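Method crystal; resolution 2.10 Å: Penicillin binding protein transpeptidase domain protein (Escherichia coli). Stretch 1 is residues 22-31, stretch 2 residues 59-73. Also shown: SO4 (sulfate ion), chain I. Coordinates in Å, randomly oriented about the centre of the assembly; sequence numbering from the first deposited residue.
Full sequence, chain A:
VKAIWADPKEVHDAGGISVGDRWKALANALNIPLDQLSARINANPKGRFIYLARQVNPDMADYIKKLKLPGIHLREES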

# COMPACT_ATOMS: atom_id res chain seq x y z
N ARG A 22 -4.33 -3.17 -7.44
CA ARG A 22 -5.71 -3.09 -6.99
C ARG A 22 -6.23 -1.66 -6.93
O ARG A 22 -7.41 -1.44 -7.16
CB ARG A 22 -5.86 -3.79 -5.65
CG ARG A 22 -5.93 -5.28 -5.84
CD ARG A 22 -5.90 -6.05 -4.56
NE ARG A 22 -4.92 -7.09 -4.78
CZ ARG A 22 -3.74 -7.17 -4.17
NH1 ARG A 22 -3.41 -6.31 -3.22
NH2 ARG A 22 -2.92 -8.15 -4.51
N TRP A 23 -5.36 -0.71 -6.62
CA TRP A 23 -5.72 0.72 -6.73
C TRP A 23 -6.11 1.07 -8.17
O TRP A 23 -7.13 1.72 -8.39
CB TRP A 23 -4.60 1.64 -6.24
CG TRP A 23 -4.50 1.71 -4.73
CD1 TRP A 23 -3.45 1.28 -3.97
CD2 TRP A 23 -5.49 2.21 -3.81
NE1 TRP A 23 -3.72 1.49 -2.64
CE2 TRP A 23 -4.96 2.05 -2.50
CE3 TRP A 23 -6.77 2.77 -3.96
CZ2 TRP A 23 -5.66 2.45 -1.35
CZ3 TRP A 23 -7.46 3.17 -2.82
CH2 TRP A 23 -6.91 3.00 -1.52
N LYS A 24 -5.29 0.65 -9.13
CA LYS A 24 -5.61 0.77 -10.55
C LYS A 24 -6.95 0.12 -10.88
O LYS A 24 -7.75 0.69 -11.60
CB LYS A 24 -4.54 0.10 -11.42
CG LYS A 24 -3.31 0.93 -11.64
CD LYS A 24 -2.22 0.08 -12.32
CE LYS A 24 -0.83 0.59 -11.93
NZ LYS A 24 -0.69 2.07 -12.17
N ALA A 25 -7.19 -1.07 -10.34
CA ALA A 25 -8.46 -1.75 -10.57
C ALA A 25 -9.67 -0.95 -10.04
O ALA A 25 -10.72 -0.95 -10.68
CB ALA A 25 -8.43 -3.17 -10.00
N LEU A 26 -9.51 -0.27 -8.89
CA LEU A 26 -10.58 0.58 -8.36
C LEU A 26 -10.84 1.73 -9.33
O LEU A 26 -11.99 1.99 -9.70
CB LEU A 26 -10.25 1.12 -6.94
CG LEU A 26 -11.21 2.13 -6.27
CD1 LEU A 26 -12.60 1.57 -6.11
CD2 LEU A 26 -10.70 2.63 -4.90
N ALA A 27 -9.77 2.41 -9.74
CA ALA A 27 -9.88 3.56 -10.63
C ALA A 27 -10.58 3.20 -11.95
O ALA A 27 -11.51 3.90 -12.35
CB ALA A 27 -8.51 4.16 -10.88
N ASN A 28 -10.13 2.12 -12.61
CA ASN A 28 -10.73 1.60 -13.84
C ASN A 28 -12.22 1.28 -13.68
O ASN A 28 -13.04 1.68 -14.50
CB ASN A 28 -10.02 0.33 -14.31
CG ASN A 28 -8.56 0.53 -14.65
OD1 ASN A 28 -8.08 1.66 -14.85
ND2 ASN A 28 -7.82 -0.57 -14.76
N ALA A 29 -12.56 0.55 -12.61
CA ALA A 29 -13.95 0.19 -12.32
C ALA A 29 -14.85 1.41 -12.15
O ALA A 29 -16.01 1.40 -12.57
CB ALA A 29 -14.03 -0.71 -11.10
N LEU A 30 -14.33 2.46 -11.53
CA LEU A 30 -15.12 3.67 -11.31
C LEU A 30 -15.04 4.66 -12.49
O LEU A 30 -15.79 5.64 -12.54
CB LEU A 30 -14.73 4.33 -9.99
CG LEU A 30 -15.12 3.61 -8.69
CD1 LEU A 30 -14.51 4.30 -7.45
CD2 LEU A 30 -16.65 3.50 -8.55
N ASN A 31 -14.13 4.38 -13.43
CA ASN A 31 -13.80 5.28 -14.56
C ASN A 31 -13.43 6.69 -14.07
O ASN A 31 -13.88 7.71 -14.61
CB ASN A 31 -14.92 5.30 -15.63
CG ASN A 31 -14.44 5.82 -17.00
OD1 ASN A 31 -13.49 5.30 -17.59
ND2 ASN A 31 -15.13 6.81 -17.53
S SO4 I . -0.04 -9.33 -3.29
O1 SO4 I . -0.05 -10.32 -2.21
O2 SO4 I . -0.38 -8.01 -2.76
O3 SO4 I . 1.30 -9.31 -3.92
O4 SO4 I . -1.00 -9.75 -4.31
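Stretch 2 (59-73) DMADYIKKLKLPGIH

Stretch 2 approaches stretch 1 as a helix that breaks into a turn and a short strand. The helix that began earlier in the chain runs on from Asp59; Lys68, with phi/psi of 51/51°, is the first residue to leave helical values. A type II turn then runs from Leu69 to Ile72, closed by the bond from Ile72 N to Leu69 O (3.1 Å), with Gly71 at a positive phi of 80°, and Ile72 and His73 open a strand. The helix runs nearly antiparallel to helix 22-30: the angle between the two N-to-C directions is 168°, and the axes come within 10.3 Å. The register follows from this, with CA-CA distances of 6.1 Å for Arg22 and Leu67, 6.4 Å for Leu26 and Ile64, and 7.4 Å for Ala29 and Met60.

No direct hydrogen bond links the stretches; 649 Å² is buried between them, both sides summed, and the side-chain contacts are largely apolar. Along the helix pair, Leu26 CD1 lies 3.7 Å from Ile64 CG1, and Leu26 CB is 4.0 Å from Leu67 CD1. Two alanines meet larger side chains: Ala25 CB is 3.9 Å from Leu67 CD2, and Ala29 CB is 3.9 Å from Tyr63 CE2. At the far end, Leu30 CD2 sits 4.0 Å from both Met60 SD and Ile64 CD1, while Met60 CE reaches within 3.1 Å of Ala29 O. Beyond the helix, Leu69 points toward stretch 1 and places CD1 3.8 Å from Leu26 CB.

The Trp23 ring receives the turn. Although its CA-to-CB bond points away from stretch 2, the indole end comes nearer. Leu69 CD2 lies over one face, 3.6 Å from the centroid of the five-membered ring of Trp23 and 11° off its normal, the geometry of a CH-pi contact. Pro70 O approaches the ring edge, 3.5 Å from Trp23 CH2, and Ile72 CG1 lies 3.7 Å from that same Trp23 CH2.

Polar links are indirect. Water 1 accepts from Arg22 NH1 (2.8 Å) and can donate to Leu67 O (3.1 Å), though it has more acceptors in reach than protons, joining the Arg22 side chain to the Leu67 carbonyl. Water 2 donates to Ala25 O at 2.7 Å and is hydrogen-bonded to Tyr63 OH at 2.6 Å, so the phenol is tied to the opposing backbone through solvent. Arg22 also binds the sulfate, probably from the crystallisation liquor: NH2 donates to O2 of the sulfate at 3.1 Å, with a weak bond from Arg22 NH2 to sulfate O4 at 2.5 Å and an angle of 120°.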

# COMPACT_ATOMS: atom_id res chain seq x y z
N ASP A 59 -23.11 -5.38 -7.87
CA ASP A 59 -22.10 -5.98 -8.74
C ASP A 59 -20.75 -5.23 -8.68
O ASP A 59 -19.70 -5.83 -8.39
CB ASP A 59 -22.62 -6.11 -10.20
CG ASP A 59 -23.07 -4.78 -10.81
OD1 ASP A 59 -23.25 -3.78 -10.07
OD2 ASP A 59 -23.26 -4.73 -12.06
N MET A 60 -20.79 -3.93 -8.96
CA MET A 60 -19.62 -3.06 -8.81
C MET A 60 -19.14 -2.92 -7.35
O MET A 60 -17.93 -2.90 -7.11
CB MET A 60 -19.90 -1.68 -9.41
CG MET A 60 -18.67 -0.79 -9.43
SD MET A 60 -18.88 0.71 -10.40
CE MET A 60 -18.79 0.05 -12.05
N ALA A 61 -20.06 -2.82 -6.40
CA ALA A 61 -19.69 -2.62 -4.98
C ALA A 61 -19.01 -3.83 -4.33
O ALA A 61 -18.02 -3.68 -3.60
CB ALA A 61 -20.92 -2.17 -4.15
N ASP A 62 -19.55 -5.03 -4.58
CA ASP A 62 -18.91 -6.27 -4.15
C ASP A 62 -17.51 -6.41 -4.75
O ASP A 62 -16.57 -6.73 -4.05
CB ASP A 62 -19.74 -7.50 -4.55
CG ASP A 62 -21.09 -7.56 -3.87
OD1 ASP A 62 -21.49 -6.58 -3.20
OD2 ASP A 62 -21.78 -8.59 -4.02
N TYR A 63 -17.39 -6.15 -6.05
CA TYR A 63 -16.09 -6.18 -6.74
C TYR A 63 -15.07 -5.28 -6.01
O TYR A 63 -13.94 -5.70 -5.75
CB TYR A 63 -16.23 -5.75 -8.21
CG TYR A 63 -14.91 -5.62 -8.96
CD1 TYR A 63 -14.30 -6.73 -9.54
CD2 TYR A 63 -14.26 -4.38 -9.07
CE1 TYR A 63 -13.09 -6.62 -10.23
CE2 TYR A 63 -13.05 -4.26 -9.75
CZ TYR A 63 -12.47 -5.38 -10.32
OH TYR A 63 -11.28 -5.29 -11.00
N ILE A 64 -15.49 -4.06 -5.68
CA ILE A 64 -14.63 -3.10 -4.98
C ILE A 64 -14.29 -3.57 -3.57
O ILE A 64 -13.14 -3.47 -3.16
CB ILE A 64 -15.25 -1.69 -4.99
CG1 ILE A 64 -15.10 -1.09 -6.40
CG2 ILE A 64 -14.59 -0.76 -3.94
CD1 ILE A 64 -16.11 -0.05 -6.73
N LYS A 65 -15.26 -4.12 -2.85
CA LYS A 65 -15.01 -4.69 -1.53
C LYS A 65 -13.92 -5.76 -1.57
O LYS A 65 -13.02 -5.76 -0.73
CB LYS A 65 -16.28 -5.27 -0.93
CG LYS A 65 -16.22 -5.40 0.61
CD LYS A 65 -16.82 -6.74 1.06
CE LYS A 65 -17.81 -6.58 2.23
NZ LYS A 65 -17.20 -6.03 3.48
N LYS A 66 -13.99 -6.65 -2.56
CA LYS A 66 -13.08 -7.80 -2.65
C LYS A 66 -11.64 -7.42 -3.02
O LYS A 66 -10.72 -8.23 -2.86
CB LYS A 66 -13.63 -8.85 -3.62
CG LYS A 66 -14.89 -9.54 -3.13
CD LYS A 66 -15.27 -10.69 -4.05
CE LYS A 66 -16.74 -11.06 -3.94
NZ LYS A 66 -17.12 -11.63 -2.61
N LEU A 67 -11.44 -6.19 -3.50
CA LEU A 67 -10.10 -5.62 -3.68
C LEU A 67 -9.36 -5.43 -2.34
O LEU A 67 -8.12 -5.33 -2.31
CB LEU A 67 -10.16 -4.28 -4.44
CG LEU A 67 -10.64 -4.26 -5.90
CD1 LEU A 67 -10.83 -2.83 -6.39
CD2 LEU A 67 -9.71 -5.02 -6.85
N LYS A 68 -10.12 -5.37 -1.24
CA LYS A 68 -9.56 -5.30 0.13
C LYS A 68 -8.53 -4.18 0.24
O LYS A 68 -7.40 -4.39 0.69
CB LYS A 68 -8.96 -6.65 0.56
CG LYS A 68 -9.96 -7.82 0.57
CD LYS A 68 -9.55 -8.94 1.55
CE LYS A 68 -8.30 -9.68 1.09
NZ LYS A 68 -7.62 -10.46 2.20
N LEU A 69 -8.92 -2.99 -0.21
CA LEU A 69 -8.01 -1.86 -0.26
C LEU A 69 -8.02 -1.10 1.07
O LEU A 69 -9.09 -0.81 1.62
CB LEU A 69 -8.38 -0.93 -1.44
CG LEU A 69 -7.99 -1.33 -2.88
CD1 LEU A 69 -8.79 -0.54 -3.89
CD2 LEU A 69 -6.49 -1.15 -3.18
N PRO A 70 -6.83 -0.76 1.58
CA PRO A 70 -6.74 -0.05 2.86
C PRO A 70 -7.43 1.31 2.77
O PRO A 70 -7.23 2.06 1.79
CB PRO A 70 -5.22 0.12 3.06
CG PRO A 70 -4.67 0.12 1.66
CD PRO A 70 -5.52 -0.85 0.89
N GLY A 71 -8.26 1.60 3.76
CA GLY A 71 -9.00 2.86 3.83
C GLY A 71 -10.24 2.95 2.98
O GLY A 71 -10.90 3.99 2.95
N ILE A 72 -10.57 1.88 2.26
CA ILE A 72 -11.75 1.89 1.41
C ILE A 72 -12.90 1.22 2.13
O ILE A 72 -12.74 0.14 2.66
CB ILE A 72 -11.49 1.26 0.01
CG1 ILE A 72 -10.44 2.06 -0.75
CG2 ILE A 72 -12.80 1.15 -0.81
CD1 ILE A 72 -10.80 3.54 -0.94
N HIS A 73 -14.04 1.88 2.17
CA HIS A 73 -15.19 1.36 2.89
C HIS A 73 -16.48 1.57 2.11
O HIS A 73 -16.58 2.45 1.24
CB HIS A 73 -15.33 2.06 4.25
CG HIS A 73 -14.12 1.96 5.11
ND1 HIS A 73 -13.95 0.96 6.05
CD2 HIS A 73 -13.01 2.73 5.19
CE1 HIS A 73 -12.79 1.11 6.66
NE2 HIS A 73 -12.20 2.18 6.16
O HOH W 1 -5.19 -5.15 -1.47
O HOH W 2 -11.26 -3.01 -12.34